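Local coordinates for protein peptidoglycan D,D-transpeptidase FtsI (Yersinia pestis, PDB 6SYN) that probably cross-links peptidoglycan stem peptides during cell division, as a class B penicillin-binding protein with D,D-transpeptidase activity that beta-lactams inhibit, at residues Asn176-Val181 against Ile391-Pro396; Phe280-Gln285 against Arg351-Glu356. All coordinates share one frame; numbering follows the deposited sequence.

Contact 1: residues Asn176-Val181 against Ile391-Pro396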
# COMPACT_ATOMS: atom_id res chain seq x y z
N ASN A 176 0.73 20.01 16.10
CA ASN A 176 0.15 19.68 14.76
C ASN A 176 1.17 18.83 14.00
O ASN A 176 2.39 18.98 14.25
CB ASN A 176 -0.23 20.92 13.97
CG ASN A 176 -1.31 21.73 14.66
OD1 ASN A 176 -2.22 21.16 15.26
ND2 ASN A 176 -1.20 23.04 14.60
N LEU A 177 0.68 17.97 13.11
CA LEU A 177 1.49 17.06 12.27
C LEU A 177 1.21 17.39 10.80
O LEU A 177 0.03 17.48 10.44
CB LEU A 177 1.12 15.61 12.61
CG LEU A 177 1.95 14.52 11.93
CD1 LEU A 177 3.44 14.76 12.10
CD2 LEU A 177 1.58 13.15 12.48
N VAL A 178 2.26 17.60 10.00
CA VAL A 178 2.14 17.81 8.53
C VAL A 178 2.68 16.55 7.84
O VAL A 178 3.90 16.33 7.87
CB VAL A 178 2.88 19.09 8.08
CG1 VAL A 178 2.78 19.33 6.58
CG2 VAL A 178 2.37 20.31 8.84
N LEU A 179 1.79 15.72 7.28
CA LEU A 179 2.18 14.47 6.57
C LEU A 179 2.76 14.83 5.20
O LEU A 179 2.54 15.96 4.72
CB LEU A 179 0.97 13.54 6.42
CG LEU A 179 0.37 12.98 7.71
CD1 LEU A 179 -0.71 11.95 7.38
CD2 LEU A 179 1.42 12.34 8.61
N SER A 180 3.48 13.88 4.60
CA SER A 180 4.06 13.95 3.24
C SER A 180 2.98 13.64 2.19
O SER A 180 3.19 13.98 1.01
CB SER A 180 5.21 13.00 3.12
OG SER A 180 4.74 11.66 3.10
N VAL A 181 1.87 13.01 2.60
CA VAL A 181 0.77 12.52 1.72
C VAL A 181 -0.02 13.71 1.15
O VAL A 181 -0.03 14.78 1.79
CB VAL A 181 -0.13 11.55 2.51
CG1 VAL A 181 -1.44 11.24 1.82
CG2 VAL A 181 0.62 10.26 2.83
N ILE A 391 6.76 9.83 5.86
CA ILE A 391 5.29 10.11 5.83
C ILE A 391 5.03 11.55 6.30
O ILE A 391 3.84 11.88 6.48
CB ILE A 391 4.41 9.14 6.67
CG1 ILE A 391 5.18 8.32 7.70
CG2 ILE A 391 3.57 8.24 5.76
CD1 ILE A 391 5.63 9.11 8.91
N THR A 392 6.07 12.37 6.49
CA THR A 392 5.92 13.79 6.89
C THR A 392 6.57 14.68 5.83
O THR A 392 7.57 14.26 5.24
CB THR A 392 6.48 14.04 8.30
OG1 THR A 392 7.88 13.77 8.33
CG2 THR A 392 5.78 13.19 9.35
N ARG A 393 5.98 15.85 5.58
CA ARG A 393 6.51 16.82 4.59
C ARG A 393 7.99 17.06 4.92
O ARG A 393 8.30 17.25 6.11
CB ARG A 393 5.71 18.13 4.62
CG ARG A 393 5.88 18.97 3.36
CD ARG A 393 5.24 20.34 3.48
NE ARG A 393 4.82 20.82 2.16
CZ ARG A 393 5.60 21.44 1.27
NH1 ARG A 393 6.86 21.70 1.55
NH2 ARG A 393 5.09 21.81 0.11
N VAL A 394 8.86 16.98 3.91
CA VAL A 394 10.32 17.24 4.04
C VAL A 394 10.64 18.53 3.29
O VAL A 394 9.92 18.82 2.31
CB VAL A 394 11.16 16.05 3.52
CG1 VAL A 394 10.66 14.72 4.04
CG2 VAL A 394 11.24 16.03 2.00
N ASP A 395 11.66 19.27 3.74
CA ASP A 395 12.24 20.44 3.03
C ASP A 395 13.26 19.94 2.01
O ASP A 395 14.30 19.43 2.40
CB ASP A 395 12.91 21.40 4.01
CG ASP A 395 11.98 21.96 5.07
OD1 ASP A 395 11.23 22.91 4.75
OD2 ASP A 395 12.01 21.45 6.21
N PRO A 396 13.03 20.08 0.68
CA PRO A 396 14.00 19.61 -0.31
C PRO A 396 15.19 20.56 -0.35
O PRO A 396 15.11 21.67 0.18
CB PRO A 396 13.24 19.61 -1.64
CG PRO A 396 11.83 20.08 -1.33
CD PRO A 396 11.88 20.74 0.04
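Two backbone hydrogen bonds hold Asn-176-Val-181 against Ile-391-Pro-396, and they define a single beta bridge between Leu-179 and Thr-392, whose CA atoms are 3.8 Å apart. Arg-393 N donates to Val-178 O at 3.1 Å (N-H...O 155°), and Ser-180 N donates to Ile-391 O at 2.8 Å (162°). The two bonds lie on either side of this isolated bridge. Both N-H groups point fairly straight at their acceptors, yet each donor stands above the carbonyl plane, most markedly over Ile-391 O, with C=O...N only 103°. Leu-179 CA adds a CA-H...O contact to Ile-391 O.

Val-178 CG1, anti to its backbone N, lies alongside Arg-393 CB at 3.7 Å, and both side chains point the same way. Arg-393 then extends from CG to NE, where NE bonds to Arg-22 O. Buried Ser-180 OG lies within hydrogen-bonding distance of two carbonyl oxygens, Val-217 O and Ser-390 O, which must share its one proton. Leu-177 CD1 crosses Thr-392 CG2 at nearly a right angle, 3.9 Å away.

Since the short strand 177-178 also pairs in parallel with strand 19-20, it is tied on one flank to the N-terminal sheet and on another to a transpeptidase-domain loop. The chemistry implies a junction whose register is set by two main-chain bonds, with Ser-180 OG and Arg-393 NE adding side-chain bonds to carbonyls of the surrounding chain.

Contact 2: residues Phe280-Gln285 against Arg351-Glu356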
# COMPACT_ATOMS: atom_id res chain seq x y z
N PHE A 280 16.71 -26.78 -19.00
CA PHE A 280 16.70 -27.43 -17.66
C PHE A 280 17.77 -26.80 -16.78
O PHE A 280 18.88 -26.46 -17.25
CB PHE A 280 16.82 -28.95 -17.78
CG PHE A 280 15.55 -29.65 -18.19
CD1 PHE A 280 14.47 -29.73 -17.32
CD2 PHE A 280 15.42 -30.24 -19.44
CE1 PHE A 280 13.30 -30.37 -17.70
CE2 PHE A 280 14.25 -30.88 -19.81
CZ PHE A 280 13.19 -30.95 -18.94
N VAL A 281 17.39 -26.63 -15.51
CA VAL A 281 18.21 -26.11 -14.38
C VAL A 281 17.94 -27.07 -13.20
O VAL A 281 16.80 -27.05 -12.67
CB VAL A 281 17.82 -24.65 -14.09
CG1 VAL A 281 18.53 -24.08 -12.86
CG2 VAL A 281 18.07 -23.77 -15.30
N ASN A 282 18.91 -27.93 -12.88
CA ASN A 282 18.82 -28.97 -11.81
C ASN A 282 17.65 -29.93 -12.08
O ASN A 282 17.08 -30.46 -11.09
CB ASN A 282 18.62 -28.36 -10.41
CG ASN A 282 19.76 -27.49 -9.92
OD1 ASN A 282 19.56 -26.66 -9.03
ND2 ASN A 282 20.96 -27.68 -10.46
N GLY A 283 17.28 -30.14 -13.35
CA GLY A 283 16.20 -31.07 -13.75
C GLY A 283 14.81 -30.46 -13.65
O GLY A 283 13.83 -31.21 -13.87
N HIS A 284 14.71 -29.16 -13.33
CA HIS A 284 13.46 -28.34 -13.40
C HIS A 284 13.47 -27.54 -14.71
O HIS A 284 14.53 -26.95 -15.04
CB HIS A 284 13.34 -27.41 -12.18
CG HIS A 284 13.23 -28.10 -10.86
ND1 HIS A 284 14.20 -27.98 -9.88
CD2 HIS A 284 12.27 -28.91 -10.35
CE1 HIS A 284 13.84 -28.69 -8.83
NE2 HIS A 284 12.67 -29.27 -9.09
N GLN A 285 12.35 -27.52 -15.44
CA GLN A 285 12.21 -26.79 -16.73
C GLN A 285 11.92 -25.31 -16.46
O GLN A 285 10.88 -25.02 -15.84
CB GLN A 285 11.10 -27.40 -17.59
CG GLN A 285 11.20 -27.03 -19.07
CD GLN A 285 10.05 -27.52 -19.92
OE1 GLN A 285 10.14 -27.54 -21.15
NE2 GLN A 285 8.96 -27.90 -19.28
N ARG A 351 25.44 -20.18 -0.16
CA ARG A 351 25.59 -21.37 -1.04
C ARG A 351 24.24 -21.68 -1.71
O ARG A 351 23.45 -22.45 -1.12
CB ARG A 351 26.09 -22.56 -0.21
CG ARG A 351 26.35 -23.82 -1.02
CD ARG A 351 25.56 -25.01 -0.48
NE ARG A 351 25.74 -25.18 0.96
CZ ARG A 351 24.87 -25.78 1.79
NH1 ARG A 351 23.73 -26.29 1.34
NH2 ARG A 351 25.15 -25.87 3.08
N TRP A 352 24.01 -21.12 -2.89
CA TRP A 352 22.74 -21.24 -3.66
C TRP A 352 22.82 -22.41 -4.63
O TRP A 352 23.90 -22.61 -5.22
CB TRP A 352 22.46 -19.96 -4.44
CG TRP A 352 22.16 -18.74 -3.62
CD1 TRP A 352 22.94 -18.16 -2.66
CD2 TRP A 352 21.00 -17.90 -3.77
NE1 TRP A 352 22.33 -17.03 -2.18
CE2 TRP A 352 21.14 -16.85 -2.84
CE3 TRP A 352 19.86 -17.95 -4.58
CZ2 TRP A 352 20.17 -15.85 -2.70
CZ3 TRP A 352 18.91 -16.96 -4.45
CH2 TRP A 352 19.07 -15.93 -3.52
N SER A 353 21.71 -23.14 -4.81
CA SER A 353 21.49 -24.07 -5.95
C SER A 353 21.22 -23.24 -7.21
O SER A 353 20.86 -22.06 -7.08
CB SER A 353 20.38 -25.05 -5.67
OG SER A 353 19.14 -24.37 -5.46
N ASP A 354 21.40 -23.86 -8.37
CA ASP A 354 21.27 -23.21 -9.70
C ASP A 354 19.80 -22.83 -9.95
O ASP A 354 19.57 -21.76 -10.55
CB ASP A 354 21.88 -24.11 -10.78
CG ASP A 354 23.39 -24.20 -10.70
OD1 ASP A 354 23.95 -23.86 -9.63
OD2 ASP A 354 24.00 -24.59 -11.71
N ILE A 355 18.86 -23.65 -9.49
CA ILE A 355 17.39 -23.38 -9.59
C ILE A 355 17.02 -22.22 -8.65
O ILE A 355 16.12 -21.44 -9.01
CB ILE A 355 16.53 -24.65 -9.31
CG1 ILE A 355 15.03 -24.38 -9.46
CG2 ILE A 355 16.84 -25.25 -7.94
CD1 ILE A 355 14.62 -23.73 -10.76
N GLU A 356 17.68 -22.11 -7.49
CA GLU A 356 17.41 -21.01 -6.52
C GLU A 356 17.83 -19.68 -7.16
O GLU A 356 17.00 -18.76 -7.19
CB GLU A 356 18.10 -21.30 -5.18
CG GLU A 356 17.29 -22.25 -4.32
CD GLU A 356 18.02 -22.88 -3.14
OE1 GLU A 356 19.25 -22.69 -3.03
OE2 GLU A 356 17.34 -23.55 -2.34
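Asn-282 takes chi1 -63°, with CG anti to its carbonyl carbon, which carries OD1 to Ile-355 N; Ile-355 takes chi1 -178°, which sends CG1 to His-284 and leaves CG2, in the crowded position, beside OD1. The motif is a beta hairpin with a two-residue loop, a type I' turn from Val-281 to His-284, set against the first turn of helix 354-360. Both segments belong to the transpeptidase domain, and their contact lies at its surface. Asn-282 and Gly-283 fill the turn with positive phi, and Val-281 and His-284 bond to each other through N and O in both directions.

From the turn, Asn-282 OD1 accepts from Ile-355 N at 3.1 Å (N-H...O 153°), with the donor above the amide plane. This N-H belongs to the first helical turn, where no preceding turn supplies a carbonyl, so the asparagine adds an acceptor from outside the helix. The helix also caps itself: Ser-353 and Glu-356 form a capping box, in which Ser-353 N donates to Glu-356 OE1 at 3.1 Å and Glu-356 N makes a weak bond to Ser-353 OG. Glu-356 OE1 is additionally salt-bridged to Lys-349.

Val-281 CG1 and Ile-355 CB, 4.1 Å apart, form an apolar pair. Other contacts are van der Waals: Val-281 CG1 meets the Asp-354-Ile-355 peptide link, 3.4 Å from Ile-355 N, while Leu-314 touches both Val-281 and Asp-354. His-284 crosses Ile-355 at about a right angle, with His-284 ND1 3.7 Å from Ile-355 CG1.

Overall arrangement
Contacts 1 and 2 lie on opposite sides of the chain's centre, their own centres 46 Å apart and their nearest atoms about 30 Å apart, so they do not touch. In sequence, contact 2 is nested inside the long loop that contact 1 closes. The centre of contact 1 is 18 Å from that of the chain, that of contact 2 33 Å. None of the residues of either contact is among those lining the CB9 pocket. Contact 2 nevertheless approaches it: the Ile-355 side chain is about 11 Å from bound CB9, and helix 306-314, which its residues touch, begins at the pocket residue Asn-306.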